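Local atomic coordinates of catalase-3 (Neurospora crassa, PDB entry 3EJ6), a protein that uses heme to break down hydrogen peroxide to oxygen and water, and so probably protects the cell from its toxic effects. Residues T300-E305 with N520-V525; H447-R452 with Y516-V521; H78-S83 with Q102-V107. One frame throughout, in Å; residues are numbered along the deposited sequence.

Contact 1: T300-E305 with N520-V525; sequences TKFLPE and NVTRGV. With NAG (2-acetamido-2-deoxy-beta-D-glucopyranose), chain E.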
loop_
_atom_site.group_PDB
_atom_site.type_symbol
_atom_site.label_atom_id
_atom_site.label_comp_id
_atom_site.label_asym_id
_atom_site.label_seq_id
_atom_site.Cartn_x
_atom_site.Cartn_y
_atom_site.Cartn_z
ATOM N N THR A 300 -15.661 1.606 32.628
ATOM C CA THR A 300 -15.118 2.628 33.532
ATOM C C THR A 300 -15.159 2.221 35.010
ATOM O O THR A 300 -14.593 2.913 35.857
ATOM C CB THR A 300 -15.857 3.976 33.371
ATOM O OG1 THR A 300 -17.231 3.830 33.751
ATOM C CG2 THR A 300 -15.778 4.464 31.932
ATOM N N LYS A 301 -15.832 1.111 35.313
ATOM C CA LYS A 301 -15.934 0.600 36.681
ATOM C C LYS A 301 -15.024 -0.610 36.890
ATOM O O LYS A 301 -14.724 -1.340 35.943
ATOM C CB LYS A 301 -17.377 0.189 36.991
ATOM C CG LYS A 301 -18.437 1.242 36.681
ATOM C CD LYS A 301 -18.430 2.385 37.683
ATOM C CE LYS A 301 -19.702 3.216 37.574
ATOM N NZ LYS A 301 -19.906 3.762 36.202
ATOM N N PHE A 302 -14.586 -0.811 38.133
ATOM C CA PHE A 302 -13.921 -2.054 38.542
ATOM C C PHE A 302 -14.653 -2.670 39.736
ATOM O O PHE A 302 -15.292 -1.961 40.514
ATOM C CB PHE A 302 -12.432 -1.832 38.861
ATOM C CG PHE A 302 -12.175 -1.064 40.135
ATOM C CD1 PHE A 302 -12.181 -1.705 41.371
ATOM C CD2 PHE A 302 -11.898 0.295 40.094
ATOM C CE1 PHE A 302 -11.937 -0.997 42.542
ATOM C CE2 PHE A 302 -11.652 1.010 41.258
ATOM C CZ PHE A 302 -11.671 0.362 42.484
ATOM N N LEU A 303 -14.548 -3.991 39.869
ATOM C CA LEU A 303 -15.191 -4.726 40.960
ATOM C C LEU A 303 -14.215 -4.908 42.126
ATOM O O LEU A 303 -13.151 -5.502 41.945
ATOM C CB LEU A 303 -15.670 -6.095 40.466
ATOM C CG LEU A 303 -16.407 -6.986 41.476
ATOM C CD1 LEU A 303 -17.667 -6.307 41.995
ATOM C CD2 LEU A 303 -16.746 -8.328 40.848
ATOM N N PRO A 304 -14.568 -4.394 43.324
ATOM C CA PRO A 304 -13.728 -4.593 44.511
ATOM C C PRO A 304 -13.473 -6.068 44.836
ATOM O O PRO A 304 -14.341 -6.913 44.609
ATOM C CB PRO A 304 -14.540 -3.935 45.633
ATOM C CG PRO A 304 -15.435 -2.978 44.958
ATOM C CD PRO A 304 -15.756 -3.575 43.629
ATOM N N GLU A 305 -12.288 -6.358 45.368
ATOM C CA GLU A 305 -11.892 -7.731 45.706
ATOM C C GLU A 305 -12.689 -8.327 46.872
ATOM O O GLU A 305 -12.799 -9.549 46.988
ATOM C CB GLU A 305 -10.396 -7.792 46.029
ATOM C CG GLU A 305 -9.489 -7.522 44.835
ATOM C CD GLU A 305 -8.010 -7.611 45.180
ATOM O OE1 GLU A 305 -7.641 -8.431 46.049
ATOM O OE2 GLU A 305 -7.215 -6.863 44.575
ATOM N N ASN A 520 -16.070 5.050 51.701
ATOM C CA ASN A 520 -15.749 3.640 51.447
ATOM C C ASN A 520 -14.322 3.450 50.924
ATOM O O ASN A 520 -13.781 4.315 50.233
ATOM C CB ASN A 520 -16.748 3.018 50.461
ATOM C CG ASN A 520 -18.036 2.565 51.133
ATOM O OD1 ASN A 520 -18.411 3.066 52.196
ATOM N ND2 ASN A 520 -18.712 1.596 50.514
ATOM N N VAL A 521 -13.730 2.306 51.265
ATOM C CA VAL A 521 -12.347 1.982 50.903
ATOM C C VAL A 521 -12.247 0.540 50.394
ATOM O O VAL A 521 -12.997 -0.334 50.834
ATOM C CB VAL A 521 -11.397 2.155 52.114
ATOM C CG1 VAL A 521 -9.948 1.920 51.705
ATOM C CG2 VAL A 521 -11.554 3.539 52.727
ATOM N N THR A 522 -11.316 0.308 49.470
ATOM C CA THR A 522 -11.095 -1.015 48.877
ATOM C C THR A 522 -9.611 -1.396 48.890
ATOM O O THR A 522 -8.738 -0.531 48.976
ATOM C CB THR A 522 -11.625 -1.069 47.428
ATOM O OG1 THR A 522 -11.424 -2.381 46.887
ATOM C CG2 THR A 522 -10.915 -0.042 46.553
ATOM N N ARG A 523 -9.342 -2.695 48.792
ATOM C CA ARG A 523 -7.976 -3.224 48.866
ATOM C C ARG A 523 -7.222 -3.129 47.539
ATOM O O ARG A 523 -7.823 -3.134 46.465
ATOM C CB ARG A 523 -7.989 -4.697 49.294
ATOM C CG ARG A 523 -8.705 -4.997 50.603
ATOM C CD ARG A 523 -8.299 -6.369 51.148
ATOM N NE ARG A 523 -8.412 -7.432 50.143
ATOM C CZ ARG A 523 -9.400 -8.328 50.065
ATOM N NH1 ARG A 523 -10.407 -8.331 50.937
ATOM N NH2 ARG A 523 -9.377 -9.241 49.098
ATOM N N GLY A 524 -5.896 -3.037 47.634
ATOM C CA GLY A 524 -4.999 -3.310 46.505
ATOM C C GLY A 524 -4.827 -2.253 45.426
ATOM O O GLY A 524 -4.153 -2.506 44.425
ATOM N N VAL A 525 -5.416 -1.077 45.614
ATOM C CA VAL A 525 -5.304 0.003 44.623
ATOM C C VAL A 525 -4.014 0.811 44.793
ATOM O O VAL A 525 -3.559 1.466 43.854
ATOM C CB VAL A 525 -6.506 0.971 44.687
ATOM C CG1 VAL A 525 -7.816 0.203 44.565
ATOM C CG2 VAL A 525 -6.472 1.787 45.967
HETATM C C1 NAG E . -20.124 1.878 50.382
HETATM C C2 NAG E . -21.286 1.086 50.980
HETATM C C3 NAG E . -22.598 1.361 50.246
HETATM C C4 NAG E . -22.786 2.846 49.954
HETATM C C5 NAG E . -21.523 3.454 49.350
HETATM C C6 NAG E . -21.677 4.950 49.090
HETATM C C7 NAG E . -20.289 -0.929 51.911
HETATM C C8 NAG E . -21.039 -1.285 53.160
HETATM N N2 NAG E . -20.989 -0.336 50.946
HETATM O O3 NAG E . -23.679 0.901 51.026
HETATM O O4 NAG E . -23.871 3.008 49.067
HETATM O O5 NAG E . -20.455 3.247 50.251
HETATM O O6 NAG E . -21.595 5.205 47.705
HETATM O O7 NAG E . -19.089 -1.182 51.810
HETATM O O HOH W 1 -10.096 -4.178 45.433
#

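Contact 2: H447-R452 with Y516-V521; sequences HYTQPR and YYHNNV. With NAG (2-acetamido-2-deoxy-beta-D-glucopyranose), chain E.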
loop_
_atom_site.group_PDB
_atom_site.type_symbol
_atom_site.label_atom_id
_atom_site.label_comp_id
_atom_site.label_asym_id
_atom_site.label_seq_id
_atom_site.Cartn_x
_atom_site.Cartn_y
_atom_site.Cartn_z
ATOM N N HIS A 447 -20.449 8.606 37.185
ATOM C CA HIS A 447 -19.046 8.818 36.798
ATOM C C HIS A 447 -18.149 9.294 37.947
ATOM O O HIS A 447 -16.959 9.530 37.734
ATOM C CB HIS A 447 -18.947 9.852 35.667
ATOM C CG HIS A 447 -19.948 9.661 34.570
ATOM N ND1 HIS A 447 -20.002 8.522 33.798
ATOM C CD2 HIS A 447 -20.918 10.481 34.100
ATOM C CE1 HIS A 447 -20.973 8.641 32.909
ATOM N NE2 HIS A 447 -21.543 9.821 33.071
ATOM N N TYR A 448 -18.708 9.431 39.149
ATOM C CA TYR A 448 -18.019 10.123 40.255
ATOM C C TYR A 448 -17.766 9.290 41.517
ATOM O O TYR A 448 -16.909 9.651 42.326
ATOM C CB TYR A 448 -18.807 11.372 40.650
ATOM C CG TYR A 448 -19.104 12.294 39.491
ATOM C CD1 TYR A 448 -18.159 13.217 39.051
ATOM C CD2 TYR A 448 -20.330 12.242 38.834
ATOM C CE1 TYR A 448 -18.428 14.066 37.987
ATOM C CE2 TYR A 448 -20.609 13.086 37.769
ATOM C CZ TYR A 448 -19.655 13.996 37.350
ATOM O OH TYR A 448 -19.933 14.832 36.292
ATOM N N THR A 449 -18.498 8.192 41.689
ATOM C CA THR A 449 -18.417 7.397 42.918
ATOM C C THR A 449 -17.102 6.624 43.035
ATOM O O THR A 449 -16.415 6.711 44.053
ATOM C CB THR A 449 -19.597 6.409 43.025
ATOM O OG1 THR A 449 -20.830 7.138 43.063
ATOM C CG2 THR A 449 -19.480 5.557 44.285
ATOM N N GLN A 450 -16.761 5.868 41.996
ATOM C CA GLN A 450 -15.548 5.041 42.002
ATOM C C GLN A 450 -14.229 5.830 41.991
ATOM O O GLN A 450 -13.277 5.432 42.665
ATOM C CB GLN A 450 -15.576 4.018 40.863
ATOM C CG GLN A 450 -16.669 2.956 41.028
ATOM C CD GLN A 450 -16.249 1.570 40.558
ATOM O OE1 GLN A 450 -15.254 1.409 39.853
ATOM N NE2 GLN A 450 -17.014 0.559 40.955
ATOM N N PRO A 451 -14.151 6.931 41.215
ATOM C CA PRO A 451 -13.017 7.854 41.347
ATOM C C PRO A 451 -12.716 8.249 42.794
ATOM O O PRO A 451 -11.552 8.271 43.199
ATOM C CB PRO A 451 -13.473 9.080 40.556
ATOM C CG PRO A 451 -14.395 8.551 39.542
ATOM C CD PRO A 451 -15.069 7.349 40.139
ATOM N N ARG A 452 -13.764 8.558 43.554
ATOM C CA ARG A 452 -13.630 8.865 44.981
ATOM C C ARG A 452 -13.196 7.631 45.775
ATOM O O ARG A 452 -12.378 7.733 46.690
ATOM C CB ARG A 452 -14.947 9.423 45.541
ATOM C CG ARG A 452 -14.932 9.745 47.040
ATOM C CD ARG A 452 -13.903 10.812 47.392
ATOM N NE ARG A 452 -13.907 11.139 48.819
ATOM C CZ ARG A 452 -14.805 11.910 49.430
ATOM N NH1 ARG A 452 -15.813 12.455 48.756
ATOM N NH2 ARG A 452 -14.696 12.135 50.735
ATOM N N TYR A 516 -22.168 12.791 45.501
ATOM C CA TYR A 516 -21.380 11.589 45.229
ATOM C C TYR A 516 -20.234 11.356 46.223
ATOM O O TYR A 516 -19.351 10.532 45.972
ATOM C CB TYR A 516 -20.826 11.674 43.803
ATOM C CG TYR A 516 -21.894 11.577 42.736
ATOM C CD1 TYR A 516 -22.269 12.689 41.985
ATOM C CD2 TYR A 516 -22.533 10.369 42.483
ATOM C CE1 TYR A 516 -23.252 12.595 41.004
ATOM C CE2 TYR A 516 -23.515 10.264 41.508
ATOM C CZ TYR A 516 -23.870 11.379 40.773
ATOM O OH TYR A 516 -24.844 11.278 39.805
ATOM N N TYR A 517 -20.257 12.063 47.352
ATOM C CA TYR A 517 -19.227 11.911 48.378
ATOM C C TYR A 517 -19.478 10.666 49.223
ATOM O O TYR A 517 -20.623 10.328 49.527
ATOM C CB TYR A 517 -19.174 13.135 49.299
ATOM C CG TYR A 517 -18.814 14.455 48.637
ATOM C CD1 TYR A 517 -19.054 15.659 49.293
ATOM C CD2 TYR A 517 -18.241 14.507 47.364
ATOM C CE1 TYR A 517 -18.736 16.877 48.709
ATOM C CE2 TYR A 517 -17.920 15.720 46.772
ATOM C CZ TYR A 517 -18.171 16.902 47.448
ATOM O OH TYR A 517 -17.857 18.110 46.870
ATOM N N HIS A 518 -18.392 9.998 49.603
ATOM C CA HIS A 518 -18.455 8.828 50.482
ATOM C C HIS A 518 -17.083 8.526 51.086
ATOM O O HIS A 518 -16.075 9.112 50.682
ATOM C CB HIS A 518 -18.988 7.603 49.731
ATOM C CG HIS A 518 -18.096 7.132 48.625
ATOM N ND1 HIS A 518 -17.114 6.185 48.815
ATOM C CD2 HIS A 518 -18.041 7.472 47.315
ATOM C CE1 HIS A 518 -16.489 5.964 47.672
ATOM N NE2 HIS A 518 -17.033 6.733 46.746
ATOM N N ASN A 519 -17.058 7.613 52.054
ATOM C CA ASN A 519 -15.823 7.243 52.759
ATOM C C ASN A 519 -15.448 5.758 52.642
ATOM O O ASN A 519 -14.603 5.267 53.396
ATOM C CB ASN A 519 -15.934 7.632 54.239
ATOM C CG ASN A 519 -16.223 9.112 54.440
ATOM O OD1 ASN A 519 -17.012 9.486 55.307
ATOM N ND2 ASN A 519 -15.584 9.958 53.639
ATOM N N ASN A 520 -16.070 5.050 51.701
ATOM C CA ASN A 520 -15.749 3.640 51.447
ATOM C C ASN A 520 -14.322 3.450 50.924
ATOM O O ASN A 520 -13.781 4.315 50.233
ATOM C CB ASN A 520 -16.748 3.018 50.461
ATOM C CG ASN A 520 -18.036 2.565 51.133
ATOM O OD1 ASN A 520 -18.411 3.066 52.196
ATOM N ND2 ASN A 520 -18.712 1.596 50.514
ATOM N N VAL A 521 -13.730 2.306 51.265
ATOM C CA VAL A 521 -12.347 1.982 50.903
ATOM C C VAL A 521 -12.247 0.540 50.394
ATOM O O VAL A 521 -12.997 -0.334 50.834
ATOM C CB VAL A 521 -11.397 2.155 52.114
ATOM C CG1 VAL A 521 -9.948 1.920 51.705
ATOM C CG2 VAL A 521 -11.554 3.539 52.727
HETATM C C1 NAG E . -20.124 1.878 50.382
HETATM C C2 NAG E . -21.286 1.086 50.980
HETATM C C3 NAG E . -22.598 1.361 50.246
HETATM C C4 NAG E . -22.786 2.846 49.954
HETATM C C5 NAG E . -21.523 3.454 49.350
HETATM C C6 NAG E . -21.677 4.950 49.090
HETATM C C7 NAG E . -20.289 -0.929 51.911
HETATM C C8 NAG E . -21.039 -1.285 53.160
HETATM N N2 NAG E . -20.989 -0.336 50.946
HETATM O O3 NAG E . -23.679 0.901 51.026
HETATM O O4 NAG E . -23.871 3.008 49.067
HETATM O O5 NAG E . -20.455 3.247 50.251
HETATM O O6 NAG E . -21.595 5.205 47.705
HETATM O O7 NAG E . -19.089 -1.182 51.810
#

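Contact 3: H78-S83 with Q102-V107; sequences HGIFTS and QTPVFV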
loop_
_atom_site.group_PDB
_atom_site.type_symbol
_atom_site.label_atom_id
_atom_site.label_comp_id
_atom_site.label_asym_id
_atom_site.label_seq_id
_atom_site.Cartn_x
_atom_site.Cartn_y
_atom_site.Cartn_z
ATOM N N HIS A 78 9.466 -12.957 24.763
ATOM C CA HIS A 78 8.800 -14.264 24.749
ATOM C C HIS A 78 8.826 -14.920 26.128
ATOM O O HIS A 78 9.650 -14.571 26.976
ATOM C CB HIS A 78 9.463 -15.194 23.732
ATOM C CG HIS A 78 9.400 -14.696 22.322
ATOM N ND1 HIS A 78 8.630 -15.298 21.351
ATOM C CD2 HIS A 78 10.016 -13.651 21.719
ATOM C CE1 HIS A 78 8.773 -14.646 20.211
ATOM N NE2 HIS A 78 9.609 -13.642 20.407
ATOM N N GLY A 79 7.924 -15.875 26.338
ATOM C CA GLY A 79 7.830 -16.580 27.617
ATOM C C GLY A 79 6.971 -17.831 27.572
ATOM O O GLY A 79 6.612 -18.315 26.497
ATOM N N ILE A 80 6.647 -18.348 28.757
ATOM C CA ILE A 80 5.844 -19.563 28.907
ATOM C C ILE A 80 4.812 -19.394 30.023
ATOM O O ILE A 80 5.162 -19.032 31.148
ATOM C CB ILE A 80 6.725 -20.791 29.254
ATOM C CG1 ILE A 80 7.740 -21.078 28.141
ATOM C CG2 ILE A 80 5.859 -22.023 29.498
ATOM C CD1 ILE A 80 7.117 -21.448 26.810
ATOM N N PHE A 81 3.545 -19.655 29.702
ATOM C CA PHE A 81 2.476 -19.681 30.702
ATOM C C PHE A 81 2.284 -21.106 31.206
ATOM O O PHE A 81 2.194 -22.041 30.413
ATOM C CB PHE A 81 1.157 -19.159 30.120
ATOM C CG PHE A 81 -0.028 -19.348 31.036
ATOM C CD1 PHE A 81 -0.285 -18.441 32.058
ATOM C CD2 PHE A 81 -0.884 -20.432 30.878
ATOM C CE1 PHE A 81 -1.374 -18.612 32.907
ATOM C CE2 PHE A 81 -1.974 -20.611 31.725
ATOM C CZ PHE A 81 -2.219 -19.699 32.739
ATOM N N THR A 82 2.213 -21.257 32.527
ATOM C CA THR A 82 2.002 -22.559 33.162
ATOM C C THR A 82 0.714 -22.544 33.983
ATOM O O THR A 82 0.574 -21.749 34.913
ATOM C CB THR A 82 3.178 -22.931 34.088
ATOM O OG1 THR A 82 4.403 -22.909 33.344
ATOM C CG2 THR A 82 2.978 -24.318 34.685
ATOM N N SER A 83 -0.217 -23.427 33.632
ATOM C CA SER A 83 -1.491 -23.546 34.342
ATOM C C SER A 83 -1.314 -24.371 35.616
ATOM O O SER A 83 -0.638 -25.402 35.602
ATOM C CB SER A 83 -2.544 -24.198 33.443
ATOM O OG SER A 83 -3.800 -24.275 34.094
ATOM N N GLN A 102 1.934 -26.295 29.742
ATOM C CA GLN A 102 2.711 -25.138 29.297
ATOM C C GLN A 102 2.272 -24.657 27.915
ATOM O O GLN A 102 2.003 -25.463 27.023
ATOM C CB GLN A 102 4.206 -25.460 29.287
ATOM C CG GLN A 102 4.791 -25.693 30.677
ATOM C CD GLN A 102 6.312 -25.758 30.691
ATOM O OE1 GLN A 102 6.928 -25.824 31.755
ATOM N NE2 GLN A 102 6.925 -25.739 29.510
ATOM N N THR A 103 2.204 -23.338 27.757
ATOM C CA THR A 103 1.864 -22.712 26.481
ATOM C C THR A 103 2.780 -21.511 26.242
ATOM O O THR A 103 2.902 -20.651 27.116
ATOM C CB THR A 103 0.400 -22.233 26.465
ATOM O OG1 THR A 103 -0.471 -23.342 26.713
ATOM C CG2 THR A 103 0.050 -21.611 25.120
ATOM N N PRO A 104 3.437 -21.452 25.064
ATOM C CA PRO A 104 4.262 -20.285 24.741
ATOM C C PRO A 104 3.455 -18.991 24.704
ATOM O O PRO A 104 2.272 -19.009 24.356
ATOM C CB PRO A 104 4.805 -20.608 23.341
ATOM C CG PRO A 104 4.669 -22.069 23.192
ATOM C CD PRO A 104 3.467 -22.455 23.985
ATOM N N VAL A 105 4.099 -17.884 25.067
ATOM C CA VAL A 105 3.447 -16.576 25.080
ATOM C C VAL A 105 4.398 -15.463 24.649
ATOM O O VAL A 105 5.619 -15.593 24.763
ATOM C CB VAL A 105 2.891 -16.227 26.483
ATOM C CG1 VAL A 105 1.769 -17.179 26.871
ATOM C CG2 VAL A 105 4.002 -16.248 27.525
ATOM N N PHE A 106 3.818 -14.378 24.143
ATOM C CA PHE A 106 4.552 -13.149 23.848
ATOM C C PHE A 106 3.808 -11.970 24.461
ATOM O O PHE A 106 2.594 -11.835 24.285
ATOM C CB PHE A 106 4.703 -12.940 22.339
ATOM C CG PHE A 106 5.629 -11.808 21.974
ATOM C CD1 PHE A 106 6.986 -12.037 21.801
ATOM C CD2 PHE A 106 5.146 -10.517 21.812
ATOM C CE1 PHE A 106 7.848 -10.998 21.467
ATOM C CE2 PHE A 106 6.000 -9.472 21.478
ATOM C CZ PHE A 106 7.354 -9.714 21.306
ATOM N N VAL A 107 4.541 -11.121 25.176
ATOM C CA VAL A 107 3.953 -9.973 25.859
ATOM C C VAL A 107 4.638 -8.683 25.421
ATOM O O VAL A 107 5.864 -8.597 25.430
ATOM C CB VAL A 107 4.075 -10.106 27.390
ATOM C CG1 VAL A 107 3.452 -8.901 28.085
ATOM C CG2 VAL A 107 3.420 -11.394 27.862
HETATM O O HOH W 2 6.480 -16.694 22.415
#

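Contact 1: T300-E305 with N520-V525
T522 touches P304 through its hydroxyl, OG1 3.7 Å from P304 CB, and its methyl CG2 meets the rim of the F302 ring at CZ, close to the ring plane. The first torsion accounts for this division of labour: with OG1 anti to the backbone N (chi1 -179°), the hydroxyl faces P304 and E305 while the methyl is left for the phenylalanine. V525 CG1 comes up obliquely to the same CZ, at 4.4 Å, so the end of the buried ring is met by two small branched side chains. The close-packed part also takes in one water, which accepts from E305 N at 3.1 Å and donates to T522 OG1 and to R523 O, each at 2.7 Å. It ties together two irregular backbones that have no direct hydrogen bond between them. The T522 hydroxyl has a stronger partner beyond, the carboxylate of E306. The two segments belong to different parts of a large-subunit catalase: 300-305 is a loop between two strands of the antiparallel beta-barrel, and 520-525 lies on the long linker to the C-terminal domain. The other side of the contact is looser. R523, exposed and bent at chi3, lays NH2 3.5 Å from E305 CB and 3.6 Å from E305 OE1. That salt bridge is long, and the carboxylate and guanidinium planes stand 86° apart, so the charges attract without a paired, in-plane grip. G524 suits its place doubly: its phi is positive, and a beta carbon would press on E305 OE2. Beyond the packed zone N520 carries N-acetylglucosamine, joined from ND2 to the sugar C1, as the asparagine of an N-V-T sequon whose threonine is the buried T522.

Contact 2: H447-R452 with Y516-V521
H518 and T449 make the one direct hydrogen bond between the segments: H518 NE2 donates to the carbonyl T449 O at 2.8 Å, almost straight at 174°. The acceptor lies in the imidazole plane, while the donor is tilted from the carbonyl plane. At the other ring nitrogen, ND1 accepts a longer bond from N520 N, also near the ring plane. A ring that gives at NE2 and takes at ND1 is consistent with a neutral histidine, and the two bonds fix its rotation. Packing over flat groups comes next. R452 runs past H518 in the opposite direction: its CG sits over the imidazole face, 4.0 Å from the centroid, as a CH-pi contact, and its guanidinium lies with its face against the carbonyl H518 O, 3.3 Å from CZ. The bend at chi2 (61°) lets one arginine make both contacts. With H518 O facing the flat of the guanidinium, two of its nitrogens bond other residues: NE to N456, and NH1, 3.5 Å from Y517 CD2, weakly to the carbonyl of I493. Replacing H518 by an alanine is likely to leave T449 O and N520 N without this ring's nitrogens and R452 CG without a face to lie on. Among the aromatic contacts, Y448 CD2 rests over one face of the Y516 ring, 3.7 Å from CE1, with the planes inclined at 33°. The hydroxyl of Y448 reaches Q489, so this tyrosine is suited to a buried place with a polar far end. T449 OG1, close to Y516 CD2, bonds D446 just ahead of the helix. The whole is the docking of an irregular segment, on the linker to the C-terminal domain of a large-subunit catalase, against the first turn of helix 449-456.

Contact 3: H78-S83 with Q102-V107
H78-S83 and Q102-V107 run antiparallel as neighbouring strands, their axes 4.4 Å apart at closest and their directions 138° apart, a marked twist. G79 with V105 and F81 with T103 are the hydrogen-bonded pairs, each joined by two N-H to O=C bonds; G79 N to V105 O is 2.8 Å and V105 N to G79 O is 2.9 Å. In the non-hydrogen-bonded pairs the CA-H groups of H78, P104 and Q102 point at carbonyls across the strand. P104 is well placed among them, since its missing N-H costs this pair of strands no bond. Together they form part of the antiparallel beta-barrel of the catalase fold, with strand 311-320 beside one and strand 127-134 beside the other. On the face carrying H78, I80 and T82, H78 and F106 make a T-shaped contact: the edge of F106, CD1 and CE1, points onto the imidazole face of H78, with the planes at 77° and F106 CE1 3.3 Å from H78 NE2. With its CG anti to the backbone N (chi1 -171°), F106 swings its ring across to the neighbouring strand. The imidazole is held from both nitrogens, NE2 by E328 and ND1 by a water that also donates to V105 O, 2.7 Å away. Farther along, I80 splits its branches: CD1 rests on P104 CA at 3.7 Å, and CG2 meets the extended aliphatic part of Q102, whose CG also runs beside T82 OG1. On the other face V105 CG1 touches F81 CB at 3.9 Å, while its CG2 lies over the backbone of G79, where a side chain would crowd the valine. The F81 ring turns away to meet F132 edge-to-face.

Contacts 1 and 2 form one continuous region: their centres are 11 Å apart, they share N520 and V521, and Q450 OE1 of contact 2 probably takes a hydrogen bond from F302 N of contact 1 at 2.9 Å. The N-linked sugar on N520 belongs to both. Contact 3 stands apart, 29 Å from contact 1 and 38 Å from contact 2 between centres. Contacts 1 and 3 differ in how near they come to heme: the F302 side chain is about 12 Å from a bound heme and from that of N144, a predicted active-site residue, whereas the F106 side chain in the barrel lies about 7 Å from a heme. Contact 2 lies away from the active site.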